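Local coordinates for protein involved in catabolism of external DNA (Legionella pneumophila subsp. pneumophila, PDB 2OO3) that probably transfers a methyl group from S-adenosyl-L-methionine to N6 of adenine 2030 in 23S ribosomal RNA, acting as a monomer, at residues 118-122 / 123-127; 108-111 / 112-116; 81-84 / 85-89. All coordinates share one frame; numbering follows the deposited sequence.

Contact 1 (118-122 / 123-127); sequences LCELH and PTEYN
The carbonyl O of H122 accepts a hydrogen bond from the backbone N of Y126 at 2.7 Å, with the N-H pointing at the oxygen at 167°. This is the first turn of helix 123-129, and H122 is its N-cap. It joins strand 115-119 to the helix of a beta-alpha-beta unit in the Rossmann-like methyltransferase fold. E120 steadies the corner from the strand side. Its OE2 accepts a bond from the backbone N of H122 at 2.9 Å, on the anti side and 34° out of the carboxylate plane. The other oxygen, OE1, is bonded to the backbone N of G45, so both ends of the carboxylate are in use. E120 is predicted to bind S-adenosyl-L-methionine, and these two bonds would limit its rotation. Its CG lies anti to the backbone N (chi1 173°), which lays the chain beside E125; OE2 comes within 3.6 Å of E125 CB. The two carboxylates are turned nearly at right angles, and that of E125 goes to R46 in a salt bridge. The Y126 ring stacks with H143. The H122 imidazole runs alongside T124: the backbone N of T124 sits at the ring edge, and T124 OG1 makes a weak 3.5 Å hydrogen bond to H122 NE2.

Contact 2 (108-111 / 112-116); sequences NQLR and SQDRL
The R111 guanidinium carries the Q113 amide over one face and the D114 carboxylate at its edge. Q113 NE2 lies 3.6 Å above the guanidinium plane, displaced toward the edge of the group, and the amide and guanidinium planes are 18° apart, so the two groups stack. The same NE2 bonds to D34. D114 is gripped side-on. R111 NE meets D114 OD2 at 2.8 Å, almost straight at 175° and in the guanidinium plane. R111 NH2 reaches D114 OD1, also at 2.8 Å, but tilted from that plane. Both oxygens use their syn lone pairs. OD2 takes a further bond on its anti side, from the backbone N of R111 at 2.7 Å. Bends at chi2 and chi3 fold the arginine back beside its own backbone, where NE and N can share that oxygen. R111 NH1 bonds to K33 O, and NH2 also to K35 O; OD1 also accepts from L37 N. Beside the ion pair, L110 CD2 packs against OD2, while L110 CD1 rests 3.6 Å from L116 CG. D114 N bonds to R111 O at 3.0 Å, and one water donates to both R111 O and D114 O. This is a type I beta turn from R111 to D114, its end side chains joined by a salt bridge, between helix 102-109 and strand 115-119 of the Rossmann-like fold.

Contact 3 (81-84 / 85-89); sequences LEYI and SVIKQ
S85 reaches back one turn to L81 and E82. Its backbone N bonds to L81 O at 2.9 Å, the regular i to i+4 bond of helix 81-90. Its OG donates to E82 O, also at 2.9 Å. Its chi1 of 73° tucks OG back over the helix backbone, near enough to E82 O to bond. V86 N bonds to the same E82 O at 3.3 Å. Hydroxyl and amide come to that oxygen from the same face of its plane. The side chain of V86 packs on Y104 and F105 of helix 102-109, and its CG2 brushes E82 O. I87 makes the main apolar contact. Its CD1 stands over one face of the Y83 ring, 3.7 Å from the centroid and 15° off the normal, a CH-pi contact. The Y83 ring gets there with CG anti to its N (chi1 179°). Its OH bonds to Y99 OH, and its side chain touches H20, predicted to bind S-adenosyl-L-methionine. The backbone bond from I87 N to Y83 O is weak, at 3.4 Å. K88 N then bonds to I84 O at 2.8 Å. The chemistry is thus split by side: a serine hydroxyl adds a second bond to a helix carbonyl on the exposed side, and on the buried side the methyl of I87 over the Y83 ring adds dispersion contact to the apolar packing.

In the fold
From the N terminus the order is contact 3, contact 2, contact 1. They follow in series, and none nests or crosses another. Contact 3 lies within helix 81-90 and closes no loop. Contact 2 closes the tight turn from helix 102-109 into strand 115-119. Contact 1 closes the corner from that strand into helix 123-129, so contacts 2 and 1 sit at the two ends of one strand, their centres 21 Å apart. Contacts 3 and 2 touch: Q89 NE2 probably bonds to N108 OD1, and V86 packs on N108. Helix 81-90 is thereby tied to helix 102-109, which leads into the main sheet. Contact 1 stands clear of contact 3, about 13 Å away between nearest atoms.

Contact 1 (118-122 / 123-127)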
loop_
_atom_site.group_PDB
_atom_site.type_symbol
_atom_site.label_atom_id
_atom_site.label_comp_id
_atom_site.label_asym_id
_atom_site.label_seq_id
_atom_site.Cartn_x
_atom_site.Cartn_y
_atom_site.Cartn_z
ATOM N N LEU A 118 1.606 8.609 11.176
ATOM C CA LEU A 118 0.961 8.898 9.904
ATOM C C LEU A 118 1.280 10.322 9.478
ATOM O O LEU A 118 1.073 11.258 10.259
ATOM C CB LEU A 118 -0.558 8.752 10.043
ATOM C CG LEU A 118 -1.067 7.426 10.643
ATOM C CD1 LEU A 118 -2.585 7.430 10.899
ATOM C CD2 LEU A 118 -0.615 6.180 9.758
ATOM N N CYS A 119 1.747 10.491 8.245
ATOM C CA CYS A 119 2.153 11.826 7.756
ATOM C C CYS A 119 1.243 12.247 6.629
ATOM O O CYS A 119 0.979 11.453 5.721
ATOM C CB CYS A 119 3.589 11.823 7.213
ATOM S SG CYS A 119 4.878 11.302 8.420
ATOM N N GLU A 120 0.812 13.498 6.650
ATOM C CA GLU A 120 0.052 14.030 5.533
ATOM C C GLU A 120 0.379 15.508 5.322
ATOM O O GLU A 120 0.248 16.309 6.236
ATOM C CB GLU A 120 -1.472 13.827 5.738
ATOM C CG GLU A 120 -2.364 14.519 4.667
ATOM C CD GLU A 120 -1.981 14.149 3.216
ATOM O OE1 GLU A 120 -1.625 12.964 2.931
ATOM O OE2 GLU A 120 -2.034 15.063 2.357
ATOM N N LEU A 121 0.726 15.853 4.093
ATOM C CA LEU A 121 1.123 17.221 3.759
ATOM C C LEU A 121 -0.060 18.191 3.528
ATOM O O LEU A 121 0.006 19.367 3.907
ATOM C CB LEU A 121 2.021 17.157 2.526
ATOM C CG LEU A 121 2.955 18.308 2.187
ATOM C CD1 LEU A 121 3.954 18.498 3.280
ATOM C CD2 LEU A 121 3.625 18.037 0.867
ATOM N N HIS A 122 -1.139 17.724 2.898
ATOM C CA HIS A 122 -2.261 18.624 2.595
ATOM C C HIS A 122 -3.114 18.945 3.842
ATOM O O HIS A 122 -3.563 18.028 4.549
ATOM C CB HIS A 122 -3.136 18.056 1.460
ATOM C CG HIS A 122 -4.181 19.016 0.975
ATOM N ND1 HIS A 122 -4.275 19.413 -0.344
ATOM C CD2 HIS A 122 -5.165 19.673 1.636
ATOM C CE1 HIS A 122 -5.268 20.280 -0.468
ATOM N NE2 HIS A 122 -5.820 20.457 0.720
ATOM N N PRO A 123 -3.343 20.247 4.117
ATOM C CA PRO A 123 -4.064 20.644 5.322
ATOM C C PRO A 123 -5.499 20.145 5.437
ATOM O O PRO A 123 -5.927 19.809 6.537
ATOM C CB PRO A 123 -3.988 22.174 5.302
ATOM C CG PRO A 123 -3.721 22.530 3.896
ATOM C CD PRO A 123 -2.899 21.427 3.337
ATOM N N THR A 124 -6.251 20.114 4.334
ATOM C CA THR A 124 -7.612 19.567 4.382
ATOM C C THR A 124 -7.590 18.069 4.668
ATOM O O THR A 124 -8.368 17.581 5.509
ATOM C CB THR A 124 -8.397 19.828 3.072
ATOM O OG1 THR A 124 -8.447 21.241 2.844
ATOM C CG2 THR A 124 -9.830 19.297 3.192
ATOM N N GLU A 125 -6.717 17.352 3.958
ATOM C CA GLU A 125 -6.581 15.913 4.128
ATOM C C GLU A 125 -6.128 15.584 5.559
ATOM O O GLU A 125 -6.694 14.711 6.231
ATOM C CB GLU A 125 -5.585 15.338 3.115
ATOM C CG GLU A 125 -6.002 15.578 1.654
ATOM C CD GLU A 125 -7.475 15.270 1.440
ATOM O OE1 GLU A 125 -7.834 14.075 1.422
ATOM O OE2 GLU A 125 -8.284 16.227 1.346
ATOM N N TYR A 126 -5.111 16.304 6.015
ATOM C CA TYR A 126 -4.623 16.149 7.379
ATOM C C TYR A 126 -5.738 16.366 8.404
ATOM O O TYR A 126 -5.866 15.595 9.366
ATOM C CB TYR A 126 -3.440 17.085 7.630
ATOM C CG TYR A 126 -3.139 17.280 9.099
ATOM C CD1 TYR A 126 -2.383 16.331 9.813
ATOM C CD2 TYR A 126 -3.598 18.412 9.774
ATOM C CE1 TYR A 126 -2.102 16.525 11.198
ATOM C CE2 TYR A 126 -3.334 18.606 11.113
ATOM C CZ TYR A 126 -2.581 17.655 11.818
ATOM O OH TYR A 126 -2.345 17.870 13.159
ATOM N N ASN A 127 -6.553 17.412 8.205
ATOM C CA ASN A 127 -7.631 17.684 9.146
ATOM C C ASN A 127 -8.659 16.562 9.202
ATOM O O ASN A 127 -9.210 16.305 10.271
ATOM C CB ASN A 127 -8.331 19.036 8.878
ATOM C CG ASN A 127 -7.478 20.253 9.299
ATOM O OD1 ASN A 127 -7.352 21.200 8.529
ATOM N ND2 ASN A 127 -6.901 20.229 10.501
#

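Contact 2 (108-111 / 112-116)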
loop_
_atom_site.group_PDB
_atom_site.type_symbol
_atom_site.label_atom_id
_atom_site.label_comp_id
_atom_site.label_asym_id
_atom_site.label_seq_id
_atom_site.Cartn_x
_atom_site.Cartn_y
_atom_site.Cartn_z
ATOM N N ASN A 108 -6.772 -1.274 12.133
ATOM C CA ASN A 108 -7.502 -2.511 12.381
ATOM C C ASN A 108 -6.630 -3.715 12.677
ATOM O O ASN A 108 -6.956 -4.496 13.568
ATOM C CB ASN A 108 -8.492 -2.829 11.247
ATOM C CG ASN A 108 -9.856 -2.259 11.526
ATOM O OD1 ASN A 108 -10.670 -2.869 12.243
ATOM N ND2 ASN A 108 -10.096 -1.049 11.035
ATOM N N GLN A 109 -5.529 -3.875 11.958
ATOM C CA GLN A 109 -4.686 -5.045 12.143
ATOM C C GLN A 109 -3.550 -4.951 13.178
ATOM O O GLN A 109 -3.047 -5.987 13.667
ATOM C CB GLN A 109 -4.096 -5.414 10.799
ATOM C CG GLN A 109 -5.010 -6.346 9.996
ATOM C CD GLN A 109 -4.391 -6.631 8.672
ATOM O OE1 GLN A 109 -4.314 -5.746 7.838
ATOM N NE2 GLN A 109 -3.865 -7.828 8.498
ATOM N N LEU A 110 -3.116 -3.738 13.478
ATOM C CA LEU A 110 -2.032 -3.544 14.430
ATOM C C LEU A 110 -2.514 -3.708 15.866
ATOM O O LEU A 110 -3.720 -3.854 16.095
ATOM C CB LEU A 110 -1.333 -2.193 14.199
ATOM C CG LEU A 110 -0.463 -2.194 12.922
ATOM C CD1 LEU A 110 0.121 -0.807 12.674
ATOM C CD2 LEU A 110 0.660 -3.182 13.036
ATOM N N ARG A 111 -1.572 -3.704 16.820
ATOM C CA ARG A 111 -1.886 -4.017 18.217
ATOM C C ARG A 111 -1.659 -2.804 19.119
ATOM O O ARG A 111 -0.996 -1.837 18.726
ATOM C CB ARG A 111 -1.023 -5.206 18.665
ATOM C CG ARG A 111 -1.218 -6.349 17.712
ATOM C CD ARG A 111 -0.012 -7.179 17.477
ATOM N NE ARG A 111 1.216 -6.448 17.151
ATOM C CZ ARG A 111 2.410 -7.023 17.232
ATOM N NH1 ARG A 111 2.463 -8.302 17.599
ATOM N NH2 ARG A 111 3.533 -6.356 16.974
ATOM N N SER A 112 -2.183 -2.865 20.341
ATOM C CA SER A 112 -1.991 -1.778 21.289
ATOM C C SER A 112 -0.532 -1.500 21.554
ATOM O O SER A 112 -0.179 -0.352 21.857
ATOM C CB SER A 112 -2.707 -2.071 22.613
ATOM O OG SER A 112 -2.334 -3.345 23.104
ATOM N N GLN A 113 0.339 -2.517 21.435
ATOM C CA GLN A 113 1.778 -2.282 21.708
ATOM C C GLN A 113 2.523 -1.571 20.565
ATOM O O GLN A 113 3.664 -1.153 20.719
ATOM C CB GLN A 113 2.505 -3.606 22.020
ATOM C CG GLN A 113 2.591 -4.496 20.774
ATOM C CD GLN A 113 3.114 -5.864 21.065
ATOM O OE1 GLN A 113 4.314 -6.019 21.343
ATOM N NE2 GLN A 113 2.236 -6.887 20.993
ATOM N N ASP A 114 1.903 -1.466 19.407
ATOM C CA ASP A 114 2.613 -0.980 18.217
ATOM C C ASP A 114 2.557 0.523 18.212
ATOM O O ASP A 114 1.866 1.129 19.044
ATOM C CB ASP A 114 1.989 -1.578 16.935
ATOM C CG ASP A 114 2.081 -3.100 16.906
ATOM O OD1 ASP A 114 3.148 -3.637 17.316
ATOM O OD2 ASP A 114 1.103 -3.780 16.476
ATOM N N ARG A 115 3.267 1.156 17.294
ATOM C CA ARG A 115 3.193 2.619 17.205
ATOM C C ARG A 115 3.009 3.021 15.771
ATOM O O ARG A 115 3.846 2.660 14.919
ATOM C CB ARG A 115 4.467 3.270 17.745
ATOM C CG ARG A 115 4.456 4.766 17.685
ATOM C CD ARG A 115 5.552 5.372 18.570
ATOM N NE ARG A 115 6.870 4.899 18.163
ATOM C CZ ARG A 115 7.750 5.597 17.444
ATOM N NH1 ARG A 115 7.472 6.834 17.036
ATOM N NH2 ARG A 115 8.920 5.043 17.138
ATOM N N LEU A 116 1.925 3.753 15.505
ATOM C CA LEU A 116 1.611 4.210 14.137
ATOM C C LEU A 116 1.980 5.670 14.019
ATOM O O LEU A 116 1.611 6.497 14.857
ATOM C CB LEU A 116 0.115 4.051 13.794
ATOM C CG LEU A 116 -0.491 2.631 13.699
ATOM C CD1 LEU A 116 -0.692 2.007 15.079
ATOM C CD2 LEU A 116 -1.806 2.675 12.909
HETATM O O HOH W 1 -0.875 0.841 18.541
#

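Contact 3 (81-84 / 85-89)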
loop_
_atom_site.group_PDB
_atom_site.type_symbol
_atom_site.label_atom_id
_atom_site.label_comp_id
_atom_site.label_asym_id
_atom_site.label_seq_id
_atom_site.Cartn_x
_atom_site.Cartn_y
_atom_site.Cartn_z
ATOM N N LEU A 81 -9.440 -12.298 3.286
ATOM C CA LEU A 81 -10.261 -12.126 4.485
ATOM C C LEU A 81 -10.019 -10.837 5.231
ATOM O O LEU A 81 -10.969 -10.171 5.582
ATOM C CB LEU A 81 -10.121 -13.321 5.462
ATOM C CG LEU A 81 -10.756 -14.623 4.970
ATOM C CD1 LEU A 81 -10.284 -15.786 5.905
ATOM C CD2 LEU A 81 -12.254 -14.485 4.970
ATOM N N GLU A 82 -8.768 -10.505 5.507
ATOM C CA GLU A 82 -8.494 -9.333 6.383
ATOM C C GLU A 82 -8.925 -8.067 5.660
ATOM O O GLU A 82 -9.543 -7.174 6.241
ATOM C CB GLU A 82 -7.010 -9.257 6.745
ATOM C CG GLU A 82 -6.540 -10.364 7.736
ATOM C CD GLU A 82 -6.050 -11.677 7.041
ATOM O OE1 GLU A 82 -6.413 -11.985 5.876
ATOM O OE2 GLU A 82 -5.278 -12.415 7.692
ATOM N N TYR A 83 -8.635 -8.023 4.364
ATOM C CA TYR A 83 -9.013 -6.882 3.528
ATOM C C TYR A 83 -10.520 -6.667 3.527
ATOM O O TYR A 83 -11.000 -5.572 3.800
ATOM C CB TYR A 83 -8.516 -7.125 2.086
ATOM C CG TYR A 83 -8.847 -6.026 1.073
ATOM C CD1 TYR A 83 -8.300 -4.731 1.202
ATOM C CD2 TYR A 83 -9.649 -6.294 -0.022
ATOM C CE1 TYR A 83 -8.581 -3.728 0.275
ATOM C CE2 TYR A 83 -9.944 -5.294 -0.959
ATOM C CZ TYR A 83 -9.387 -4.023 -0.821
ATOM O OH TYR A 83 -9.671 -3.035 -1.756
ATOM N N ILE A 84 -11.260 -7.702 3.161
ATOM C CA ILE A 84 -12.706 -7.654 3.168
ATOM C C ILE A 84 -13.297 -7.288 4.528
ATOM O O ILE A 84 -14.270 -6.546 4.594
ATOM C CB ILE A 84 -13.321 -8.999 2.610
ATOM C CG1 ILE A 84 -12.949 -9.181 1.112
ATOM C CG2 ILE A 84 -14.868 -9.037 2.747
ATOM C CD1 ILE A 84 -13.484 -8.077 0.158
ATOM N N SER A 85 -12.758 -7.846 5.609
ATOM C CA SER A 85 -13.356 -7.614 6.933
ATOM C C SER A 85 -13.299 -6.132 7.280
ATOM O O SER A 85 -14.232 -5.618 7.877
ATOM C CB SER A 85 -12.685 -8.427 8.044
ATOM O OG SER A 85 -11.419 -7.889 8.319
ATOM N N VAL A 86 -12.222 -5.444 6.891
ATOM C CA VAL A 86 -12.136 -3.996 7.168
ATOM C C VAL A 86 -13.174 -3.185 6.357
ATOM O O VAL A 86 -13.788 -2.217 6.868
ATOM C CB VAL A 86 -10.694 -3.457 6.941
ATOM C CG1 VAL A 86 -10.622 -1.947 7.125
ATOM C CG2 VAL A 86 -9.729 -4.133 7.884
ATOM N N ILE A 87 -13.356 -3.559 5.094
ATOM C CA ILE A 87 -14.337 -2.899 4.237
ATOM C C ILE A 87 -15.759 -3.160 4.776
ATOM O O ILE A 87 -16.626 -2.270 4.754
ATOM C CB ILE A 87 -14.189 -3.371 2.784
ATOM C CG1 ILE A 87 -12.831 -2.897 2.234
ATOM C CG2 ILE A 87 -15.297 -2.801 1.856
ATOM C CD1 ILE A 87 -12.373 -3.752 1.213
ATOM N N LYS A 88 -15.980 -4.380 5.250
ATOM C CA LYS A 88 -17.253 -4.722 5.913
ATOM C C LYS A 88 -17.469 -3.817 7.130
ATOM O O LYS A 88 -18.564 -3.281 7.318
ATOM C CB LYS A 88 -17.228 -6.193 6.347
ATOM C CG LYS A 88 -18.596 -6.735 6.778
ATOM C CD LYS A 88 -18.566 -8.301 6.915
ATOM C CE LYS A 88 -18.410 -9.028 5.569
ATOM N NZ LYS A 88 -18.275 -10.548 5.771
ATOM N N GLN A 89 -16.420 -3.640 7.941
ATOM C CA GLN A 89 -16.513 -2.920 9.212
ATOM C C GLN A 89 -16.873 -1.480 9.013
ATOM O O GLN A 89 -17.715 -0.947 9.731
ATOM C CB GLN A 89 -15.166 -2.928 9.928
ATOM C CG GLN A 89 -15.229 -2.298 11.322
ATOM C CD GLN A 89 -13.888 -1.838 11.762
ATOM O OE1 GLN A 89 -13.453 -0.772 11.391
ATOM N NE2 GLN A 89 -13.199 -2.668 12.530
#